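Local coordinates for protein thermostable carboxypeptidase 1 (Pyrococcus furiosus, PDB 1KA2) that removes amino acids one at a time from the C-terminus of peptides, as a cobalt-dependent metallocarboxypeptidase of family M32 with broad specificity, at residues 347-352 and 398-403; 360-365 and 389-394; 382-387 and 404-409. All coordinates share one frame; numbering follows the deposited sequence.

Contact 1 of 3, residues 347-352 and 398-403; sequences PDFIRT and RPRKYS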
loop_
_atom_site.group_PDB
_atom_site.type_symbol
_atom_site.label_atom_id
_atom_site.label_comp_id
_atom_site.label_asym_id
_atom_site.label_seq_id
_atom_site.Cartn_x
_atom_site.Cartn_y
_atom_site.Cartn_z
ATOM N N PRO A 347 35.142 4.082 19.514
ATOM C CA PRO A 347 35.448 3.508 18.205
ATOM C C PRO A 347 35.026 2.046 18.288
ATOM O O PRO A 347 35.267 1.386 19.299
ATOM C CB PRO A 347 36.964 3.701 18.088
ATOM C CG PRO A 347 37.428 3.730 19.519
ATOM C CD PRO A 347 36.361 4.565 20.184
ATOM N N ASP A 348 34.360 1.558 17.247
ATOM C CA ASP A 348 33.888 0.182 17.224
ATOM C C ASP A 348 33.799 -0.275 15.772
ATOM O O ASP A 348 33.930 0.526 14.849
ATOM C CB ASP A 348 32.512 0.078 17.894
ATOM C CG ASP A 348 32.348 -1.197 18.714
ATOM O OD1 ASP A 348 33.013 -2.207 18.404
ATOM O OD2 ASP A 348 31.538 -1.196 19.665
ATOM N N PHE A 349 33.566 -1.567 15.584
ATOM C CA PHE A 349 33.509 -2.162 14.260
ATOM C C PHE A 349 32.366 -1.798 13.316
ATOM O O PHE A 349 32.589 -1.646 12.118
ATOM C CB PHE A 349 33.542 -3.682 14.404
ATOM C CG PHE A 349 34.840 -4.210 14.938
ATOM C CD1 PHE A 349 34.868 -5.363 15.707
ATOM C CD2 PHE A 349 36.037 -3.561 14.661
ATOM C CE1 PHE A 349 36.071 -5.862 16.194
ATOM C CE2 PHE A 349 37.242 -4.053 15.144
ATOM C CZ PHE A 349 37.259 -5.204 15.913
ATOM N N ILE A 350 31.157 -1.655 13.847
ATOM C CA ILE A 350 29.986 -1.398 13.012
ATOM C C ILE A 350 29.606 0.046 12.730
ATOM O O ILE A 350 29.243 0.805 13.619
ATOM C CB ILE A 350 28.749 -2.130 13.591
ATOM C CG1 ILE A 350 29.127 -3.571 13.949
ATOM C CG2 ILE A 350 27.605 -2.114 12.591
ATOM C CD1 ILE A 350 29.751 -4.342 12.813
ATOM N N ARG A 351 29.660 0.405 11.457
ATOM C CA ARG A 351 29.323 1.748 11.030
ATOM C C ARG A 351 27.955 2.232 11.543
ATOM O O ARG A 351 27.853 3.332 12.085
ATOM C CB ARG A 351 29.360 1.811 9.506
ATOM C CG ARG A 351 28.968 3.144 8.933
ATOM C CD ARG A 351 28.624 2.990 7.467
ATOM N NE ARG A 351 27.382 3.699 7.196
ATOM C CZ ARG A 351 26.225 3.112 6.918
ATOM N NH1 ARG A 351 26.132 1.789 6.858
ATOM N NH2 ARG A 351 25.153 3.862 6.725
ATOM N N THR A 352 26.907 1.422 11.390
ATOM C CA THR A 352 25.579 1.851 11.832
ATOM C C THR A 352 25.454 2.089 13.335
ATOM O O THR A 352 24.468 2.652 13.804
ATOM C CB THR A 352 24.480 0.853 11.387
ATOM O OG1 THR A 352 24.805 -0.460 11.843
ATOM C CG2 THR A 352 24.370 0.831 9.875
ATOM N N ARG A 398 40.886 -3.742 14.985
ATOM C CA ARG A 398 40.973 -4.555 13.780
ATOM C C ARG A 398 39.908 -5.631 13.790
ATOM O O ARG A 398 39.846 -6.440 14.713
ATOM C CB ARG A 398 42.345 -5.223 13.675
ATOM C CG ARG A 398 42.565 -5.924 12.339
ATOM C CD ARG A 398 43.816 -6.800 12.335
ATOM N NE ARG A 398 44.307 -7.039 10.976
ATOM C CZ ARG A 398 44.891 -6.110 10.223
ATOM N NH1 ARG A 398 45.063 -4.883 10.695
ATOM N NH2 ARG A 398 45.302 -6.406 8.997
ATOM N N PRO A 399 39.054 -5.661 12.757
ATOM C CA PRO A 399 38.003 -6.680 12.715
ATOM C C PRO A 399 38.623 -8.065 12.855
ATOM O O PRO A 399 39.696 -8.322 12.326
ATOM C CB PRO A 399 37.372 -6.467 11.341
ATOM C CG PRO A 399 37.574 -4.985 11.104
ATOM C CD PRO A 399 38.998 -4.790 11.568
ATOM N N ARG A 400 37.944 -8.953 13.565
ATOM C CA ARG A 400 38.442 -10.305 13.774
ATOM C C ARG A 400 37.716 -11.292 12.878
ATOM O O ARG A 400 38.158 -12.425 12.694
ATOM C CB ARG A 400 38.259 -10.690 15.241
ATOM C CG ARG A 400 38.956 -9.736 16.187
ATOM C CD ARG A 400 38.354 -9.807 17.557
ATOM N NE ARG A 400 36.934 -9.485 17.518
ATOM C CZ ARG A 400 36.105 -9.700 18.530
ATOM N NH1 ARG A 400 36.569 -10.238 19.652
ATOM N NH2 ARG A 400 34.821 -9.389 18.413
ATOM N N LYS A 401 36.592 -10.855 12.327
ATOM C CA LYS A 401 35.803 -11.684 11.439
ATOM C C LYS A 401 35.193 -10.824 10.329
ATOM O O LYS A 401 34.974 -9.627 10.503
ATOM C CB LYS A 401 34.722 -12.423 12.229
ATOM C CG LYS A 401 33.983 -11.581 13.249
ATOM C CD LYS A 401 32.845 -12.395 13.853
ATOM C CE LYS A 401 32.062 -11.612 14.874
ATOM N NZ LYS A 401 30.941 -12.422 15.403
ATOM N N TYR A 402 34.927 -11.440 9.185
ATOM C CA TYR A 402 34.389 -10.718 8.041
ATOM C C TYR A 402 33.110 -9.926 8.310
ATOM O O TYR A 402 32.934 -8.842 7.756
ATOM C CB TYR A 402 34.191 -11.688 6.866
ATOM C CG TYR A 402 35.493 -12.244 6.317
ATOM C CD1 TYR A 402 35.718 -13.621 6.250
ATOM C CD2 TYR A 402 36.503 -11.390 5.864
ATOM C CE1 TYR A 402 36.921 -14.137 5.744
ATOM C CE2 TYR A 402 37.710 -11.895 5.352
ATOM C CZ TYR A 402 37.911 -13.269 5.294
ATOM O OH TYR A 402 39.093 -13.771 4.776
ATOM N N SER A 403 32.234 -10.445 9.169
ATOM C CA SER A 403 30.972 -9.763 9.479
ATOM C C SER A 403 31.147 -8.442 10.232
ATOM O O SER A 403 30.303 -7.550 10.127
ATOM C CB SER A 403 30.034 -10.694 10.261
ATOM O OG SER A 403 30.656 -11.219 11.422
#

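Contact 2 of 3, residues 360-365 and 389-394; sequences NFHILL and DEMERL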
loop_
_atom_site.group_PDB
_atom_site.type_symbol
_atom_site.label_atom_id
_atom_site.label_comp_id
_atom_site.label_asym_id
_atom_site.label_seq_id
_atom_site.Cartn_x
_atom_site.Cartn_y
_atom_site.Cartn_z
ATOM N N ASN A 360 32.058 9.234 10.755
ATOM C CA ASN A 360 32.658 9.623 9.492
ATOM C C ASN A 360 33.958 8.901 9.088
ATOM O O ASN A 360 34.346 8.932 7.920
ATOM C CB ASN A 360 32.826 11.142 9.460
ATOM C CG ASN A 360 31.492 11.861 9.289
ATOM O OD1 ASN A 360 30.696 11.496 8.425
ATOM N ND2 ASN A 360 31.247 12.881 10.100
ATOM N N PHE A 361 34.616 8.226 10.028
ATOM C CA PHE A 361 35.842 7.521 9.676
ATOM C C PHE A 361 35.480 6.194 9.000
ATOM O O PHE A 361 36.254 5.635 8.216
ATOM C CB PHE A 361 36.732 7.329 10.918
ATOM C CG PHE A 361 37.363 8.617 11.410
ATOM C CD1 PHE A 361 36.915 9.240 12.572
ATOM C CD2 PHE A 361 38.388 9.219 10.690
ATOM C CE1 PHE A 361 37.476 10.443 13.013
ATOM C CE2 PHE A 361 38.960 10.426 11.122
ATOM C CZ PHE A 361 38.501 11.038 12.289
ATOM N N HIS A 362 34.276 5.713 9.285
ATOM C CA HIS A 362 33.781 4.485 8.668
ATOM C C HIS A 362 33.506 4.801 7.202
ATOM O O HIS A 362 33.708 3.966 6.324
ATOM C CB HIS A 362 32.495 4.034 9.360
ATOM C CG HIS A 362 32.716 3.477 10.728
ATOM N ND1 HIS A 362 32.901 2.130 10.961
ATOM C CD2 HIS A 362 32.793 4.084 11.936
ATOM C CE1 HIS A 362 33.076 1.930 12.254
ATOM N NE2 HIS A 362 33.015 3.100 12.868
ATOM N N ILE A 363 33.061 6.022 6.936
ATOM C CA ILE A 363 32.771 6.424 5.560
ATOM C C ILE A 363 34.050 6.720 4.755
ATOM O O ILE A 363 34.145 6.378 3.571
ATOM C CB ILE A 363 31.847 7.663 5.536
ATOM C CG1 ILE A 363 30.579 7.392 6.358
ATOM C CG2 ILE A 363 31.493 8.010 4.106
ATOM C CD1 ILE A 363 29.683 6.275 5.802
ATOM N N LEU A 364 35.028 7.364 5.397
ATOM C CA LEU A 364 36.302 7.684 4.737
ATOM C C LEU A 364 36.972 6.412 4.208
ATOM O O LEU A 364 37.407 6.367 3.066
ATOM C CB LEU A 364 37.240 8.407 5.718
ATOM C CG LEU A 364 38.751 8.433 5.428
ATOM C CD1 LEU A 364 39.016 8.910 4.014
ATOM C CD2 LEU A 364 39.443 9.344 6.447
ATOM N N LEU A 365 37.041 5.369 5.025
ATOM C CA LEU A 365 37.668 4.132 4.570
ATOM C C LEU A 365 36.891 3.514 3.400
ATOM O O LEU A 365 37.484 3.057 2.418
ATOM C CB LEU A 365 37.805 3.147 5.738
ATOM C CG LEU A 365 36.866 1.966 5.972
ATOM C CD1 LEU A 365 37.034 0.893 4.908
ATOM C CD2 LEU A 365 37.205 1.376 7.329
ATOM N N ASP A 389 43.345 -2.978 7.654
ATOM C CA ASP A 389 44.445 -2.066 7.952
ATOM C C ASP A 389 43.918 -0.649 8.129
ATOM O O ASP A 389 44.426 0.104 8.957
ATOM C CB ASP A 389 45.506 -2.081 6.834
ATOM C CG ASP A 389 46.163 -3.450 6.653
ATOM O OD1 ASP A 389 46.226 -4.234 7.625
ATOM O OD2 ASP A 389 46.633 -3.733 5.531
ATOM N N GLU A 390 42.903 -0.285 7.351
ATOM C CA GLU A 390 42.322 1.053 7.452
ATOM C C GLU A 390 41.553 1.219 8.753
ATOM O O GLU A 390 41.649 2.257 9.409
ATOM C CB GLU A 390 41.405 1.339 6.259
ATOM C CG GLU A 390 42.126 1.997 5.100
ATOM C CD GLU A 390 42.697 3.354 5.479
ATOM O OE1 GLU A 390 41.917 4.324 5.596
ATOM O OE2 GLU A 390 43.927 3.447 5.671
ATOM N N MET A 391 40.792 0.192 9.124
ATOM C CA MET A 391 40.034 0.226 10.369
ATOM C C MET A 391 41.018 0.398 11.518
ATOM O O MET A 391 40.724 1.058 12.523
ATOM C CB MET A 391 39.263 -1.086 10.571
ATOM C CG MET A 391 37.883 -1.139 9.921
ATOM S SD MET A 391 36.765 0.090 10.624
ATOM C CE MET A 391 36.508 -0.565 12.306
ATOM N N GLU A 392 42.192 -0.207 11.364
ATOM C CA GLU A 392 43.202 -0.144 12.405
ATOM C C GLU A 392 43.925 1.187 12.423
ATOM O O GLU A 392 44.267 1.690 13.485
ATOM C CB GLU A 392 44.207 -1.280 12.236
ATOM C CG GLU A 392 45.078 -1.489 13.449
ATOM C CD GLU A 392 46.075 -2.600 13.247
ATOM O OE1 GLU A 392 45.649 -3.733 12.937
ATOM O OE2 GLU A 392 47.286 -2.338 13.395
ATOM N N ARG A 393 44.146 1.761 11.246
ATOM C CA ARG A 393 44.831 3.044 11.140
ATOM C C ARG A 393 43.985 4.240 11.595
ATOM O O ARG A 393 44.533 5.253 12.031
ATOM C CB ARG A 393 45.281 3.278 9.703
ATOM C CG ARG A 393 45.897 4.650 9.466
ATOM C CD ARG A 393 46.133 4.886 7.992
ATOM N NE ARG A 393 44.890 5.121 7.256
ATOM C CZ ARG A 393 44.311 6.308 7.093
ATOM N NH1 ARG A 393 44.851 7.389 7.616
ATOM N NH2 ARG A 393 43.204 6.416 6.377
ATOM N N LEU A 394 42.659 4.133 11.501
ATOM C CA LEU A 394 41.773 5.236 11.890
ATOM C C LEU A 394 41.141 5.071 13.262
ATOM O O LEU A 394 41.000 6.027 14.016
ATOM C CB LEU A 394 40.669 5.399 10.842
ATOM C CG LEU A 394 41.085 5.679 9.393
ATOM C CD1 LEU A 394 39.837 5.656 8.513
ATOM C CD2 LEU A 394 41.816 7.019 9.294
#

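Contact 3 of 3, residues 382-387 and 404-409; sequences DLPEMW and EGILQD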
loop_
_atom_site.group_PDB
_atom_site.type_symbol
_atom_site.label_atom_id
_atom_site.label_comp_id
_atom_site.label_asym_id
_atom_site.label_seq_id
_atom_site.Cartn_x
_atom_site.Cartn_y
_atom_site.Cartn_z
ATOM N N ASP A 382 41.915 -9.022 -2.103
ATOM C CA ASP A 382 42.794 -8.153 -1.330
ATOM C C ASP A 382 42.103 -7.041 -0.555
ATOM O O ASP A 382 42.750 -6.311 0.200
ATOM C CB ASP A 382 43.854 -7.547 -2.254
ATOM C CG ASP A 382 44.920 -8.549 -2.645
ATOM O OD1 ASP A 382 46.008 -8.492 -2.046
ATOM O OD2 ASP A 382 44.659 -9.385 -3.531
ATOM N N LEU A 383 40.796 -6.908 -0.746
ATOM C CA LEU A 383 40.037 -5.864 -0.068
ATOM C C LEU A 383 39.948 -6.040 1.455
ATOM O O LEU A 383 40.168 -5.087 2.213
ATOM C CB LEU A 383 38.634 -5.757 -0.682
ATOM C CG LEU A 383 38.638 -5.202 -2.113
ATOM C CD1 LEU A 383 37.231 -5.201 -2.683
ATOM C CD2 LEU A 383 39.224 -3.784 -2.117
ATOM N N PRO A 384 39.634 -7.261 1.925
ATOM C CA PRO A 384 39.528 -7.501 3.365
ATOM C C PRO A 384 40.690 -6.942 4.185
ATOM O O PRO A 384 40.463 -6.265 5.194
ATOM C CB PRO A 384 39.415 -9.017 3.445
ATOM C CG PRO A 384 38.602 -9.326 2.222
ATOM C CD PRO A 384 39.295 -8.482 1.173
ATOM N N GLU A 385 41.927 -7.213 3.768
ATOM C CA GLU A 385 43.079 -6.698 4.506
ATOM C C GLU A 385 43.175 -5.182 4.429
ATOM O O GLU A 385 43.462 -4.536 5.429
ATOM C CB GLU A 385 44.381 -7.337 4.010
ATOM C CG GLU A 385 44.678 -8.659 4.691
ATOM C CD GLU A 385 44.882 -8.490 6.185
ATOM O OE1 GLU A 385 44.625 -9.452 6.946
ATOM O OE2 GLU A 385 45.310 -7.392 6.598
ATOM N N MET A 386 42.938 -4.608 3.253
ATOM C CA MET A 386 42.986 -3.151 3.119
ATOM C C MET A 386 41.962 -2.516 4.048
ATOM O O MET A 386 42.212 -1.478 4.661
ATOM C CB MET A 386 42.677 -2.725 1.687
ATOM C CG MET A 386 43.755 -3.061 0.698
ATOM S SD MET A 386 43.256 -2.550 -0.932
ATOM C CE MET A 386 42.905 -4.118 -1.661
ATOM N N TRP A 387 40.797 -3.144 4.131
ATOM C CA TRP A 387 39.720 -2.670 4.992
ATOM C C TRP A 387 40.192 -2.769 6.440
ATOM O O TRP A 387 40.045 -1.832 7.217
ATOM C CB TRP A 387 38.481 -3.541 4.778
ATOM C CG TRP A 387 37.303 -3.175 5.609
ATOM C CD1 TRP A 387 37.185 -3.284 6.962
ATOM C CD2 TRP A 387 36.052 -2.679 5.132
ATOM N NE1 TRP A 387 35.925 -2.888 7.363
ATOM C CE2 TRP A 387 35.211 -2.510 6.254
ATOM C CE3 TRP A 387 35.556 -2.360 3.864
ATOM C CZ2 TRP A 387 33.904 -2.036 6.145
ATOM C CZ3 TRP A 387 34.257 -1.887 3.756
ATOM C CH2 TRP A 387 33.447 -1.730 4.890
ATOM N N GLU A 404 32.229 -8.322 10.999
ATOM C CA GLU A 404 32.513 -7.089 11.728
ATOM C C GLU A 404 33.221 -6.137 10.787
ATOM O O GLU A 404 33.356 -4.955 11.086
ATOM C CB GLU A 404 33.453 -7.329 12.901
ATOM C CG GLU A 404 33.002 -8.351 13.873
ATOM C CD GLU A 404 33.925 -8.407 15.059
ATOM O OE1 GLU A 404 35.139 -8.635 14.848
ATOM O OE2 GLU A 404 33.429 -8.206 16.187
ATOM N N GLY A 405 33.679 -6.654 9.655
ATOM C CA GLY A 405 34.388 -5.804 8.717
ATOM C C GLY A 405 33.749 -5.532 7.370
ATOM O O GLY A 405 32.622 -5.074 7.277
ATOM N N ILE A 406 34.501 -5.833 6.321
ATOM C CA ILE A 406 34.085 -5.613 4.943
ATOM C C ILE A 406 32.695 -6.163 4.559
ATOM O O ILE A 406 32.093 -5.719 3.591
ATOM C CB ILE A 406 35.158 -6.200 3.992
ATOM C CG1 ILE A 406 34.926 -5.739 2.553
ATOM C CG2 ILE A 406 35.153 -7.718 4.117
ATOM C CD1 ILE A 406 36.057 -6.176 1.594
ATOM N N LEU A 407 32.186 -7.112 5.327
ATOM C CA LEU A 407 30.897 -7.707 5.016
ATOM C C LEU A 407 29.673 -7.094 5.706
ATOM O O LEU A 407 28.535 -7.443 5.390
ATOM C CB LEU A 407 30.971 -9.208 5.323
ATOM C CG LEU A 407 30.819 -10.168 4.137
ATOM C CD1 LEU A 407 31.597 -9.667 2.905
ATOM C CD2 LEU A 407 31.284 -11.553 4.588
ATOM N N GLN A 408 29.898 -6.178 6.642
ATOM C CA GLN A 408 28.787 -5.591 7.388
ATOM C C GLN A 408 27.671 -4.870 6.628
ATOM O O GLN A 408 26.506 -4.953 7.032
ATOM C CB GLN A 408 29.310 -4.656 8.482
ATOM C CG GLN A 408 30.019 -3.398 7.991
ATOM C CD GLN A 408 30.511 -2.547 9.148
ATOM O OE1 GLN A 408 29.859 -1.576 9.549
ATOM N NE2 GLN A 408 31.661 -2.921 9.705
ATOM N N ASP A 409 28.003 -4.161 5.548
ATOM C CA ASP A 409 26.988 -3.415 4.789
ATOM C C ASP A 409 26.563 -4.047 3.467
ATOM O O ASP A 409 27.363 -4.678 2.782
ATOM C CB ASP A 409 27.480 -1.998 4.517
ATOM C CG ASP A 409 27.572 -1.161 5.775
ATOM O OD1 ASP A 409 28.505 -0.329 5.856
ATOM O OD2 ASP A 409 26.708 -1.323 6.673
HETATM O O HOH W 1 35.022 -2.448 10.145
#

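Contact 1 of 3, residues 347-352 and 398-403
With chi1 at -67°, F349 sets CG beside its own backbone N and sends the ring into the loop 398-403, where R400, bent at chi3 (-59°), swings NE round to meet it. F349 immediately precedes I350, R351 and T352, the start of the predicted I/NRXXA/SD motif of M32 peptidases, so the contact joins the entry to that motif with the loop that follows helix 383-395. P399 lies over one face of the ring: its CA stands 3.9 Å from the centroid of the F349 ring in a CH-pi contact, displaced toward the rim. F349 CE2 comes within 3.4 Å of P399 N, and P399 CG and CD rest against the same side of the ring, at CD2 and CE2. Proline suits this place, since its rigid ring offers carbon where another residue would carry a peptide N-H. F349 CZ reaches to 3.1 Å from R398 O, an oblique approach. At the ring's edge R400 NE lies 4.0 Å from F349 CE1, and the guanidinium, turned 39° from the ring plane, finds its charged partner in E404 rather than in the phenyl group. An alanine in place of F349 would probably open a gap between the two loops, leaving P399 CA without a face to pack on and R400 NE without its carbon neighbour. The backbone of F349 is gripped at both ends: its O accepts from Q408 NE2, and its N donates to D348 OD1, 2.9 Å away, on the anti side of the carboxylate. I350 adds a lighter touch next door, where its CD1 stops 4.2 Å from S403 O.

Contact 2 of 3, residues 360-365 and 389-394
L365 and M391 carry much of this contact, crossing obliquely where two helices pack. Bent at chi2 (-63°) and chi3, M391 sends its thioether off its own helix toward helix 359-375; SD lies 3.6 Å from L365 CD2. M391 CE lies 4.2 Å from H362 CE1, and SD makes an oblique Met-aromatic contact with the same ring, 4.9 Å from its centroid. Methionine suits the place because its unbranched, flexible chain can reach both an aliphatic and an aromatic neighbour. L394 is extended instead, its CD1 set anti to CA by chi2 (174°), and this methyl reaches 3.6 Å from F361 O while also meeting F361 CB, L364 CD2 and L365 CB. At the other end L365 CB rests 4.1 Å from E390 CB. Beyond that carbon the glutamate bends at chi2 to form a salt bridge with R393, whose NH2 lies 2.6 Å from E390 OE1, on the syn lone pair and in the guanidinium plane; R393 NH1 turns to E180. L394 CD2 lies over one face of this guanidinium, toward its rim. The segment axes approach to 10.1 Å and run 142° apart, the arrangement of a helical hairpin formed by consecutive helices 359-375 and 383-395.

Contact 3 of 3, residues 382-387 and 404-409
The indole of W387 lies flat against the backbone of G405 and I406, brought there by a CG anti to the backbone N (chi1 179°). E404 joins through solvent: W387 NE1 donates to a water in the plane of the indole, 3.0 Å away, and that water donates in turn to E404 O. At G405 the carbonyl carbon sits 3.4 Å from W387 NE1, near the rim of the ring. Glycine suits the place because the backbone pair here, phi -114° with psi -125°, is one that residues with a CB rarely adopt. I406 follows over the same face, its CA 3.5 Å from the centroid of the six-membered ring, almost on the normal. The extended isoleucine chain then runs out past the ring: CG1 meets W387 CE3 at 3.7 Å, and CD1 ends at L383 CB, a tight 3.5 Å, and beside P384 CD. L407 turns its side chain away, while its O accepts from W119. Q408 closes a type I turn, its N bonded to G405 O at 3.0 Å; its NE2 comes near the edge of the indole and its OE1 serves R351 N. D409, paired with R351 and R366, continues the chain. These five residues, from G405, open the predicted GXXQDXHW motif of the M32 family, whose first turn is thus packed against the start of helix 383-395.

In the fold
Contact 2 is nested within the chain loop closed by contact 1, whereas contact 3 alternates with both. Their centres form a tight triangle: 1 and 2 are 10 Å apart, 1 and 3 are 9 Å, 2 and 3 are 11 Å. R398 of contact 1 ties all three together, NH1 meeting E392 OE1 at 2.6 Å while NH2 meets D389 OD1 of contact 2 and E385 OE2 of contact 3. Helix 383-395 serves contacts 2 and 3, and L365 CD1 packs 3.7 Å from W387 CD2 between them. All three lie away from the magnesium site of H269, H273 and E299. Contacts 1 and 3 bring two predicted family motifs together, R351 N lying 2.8 Å from Q408 OE1 in a probable hydrogen bond.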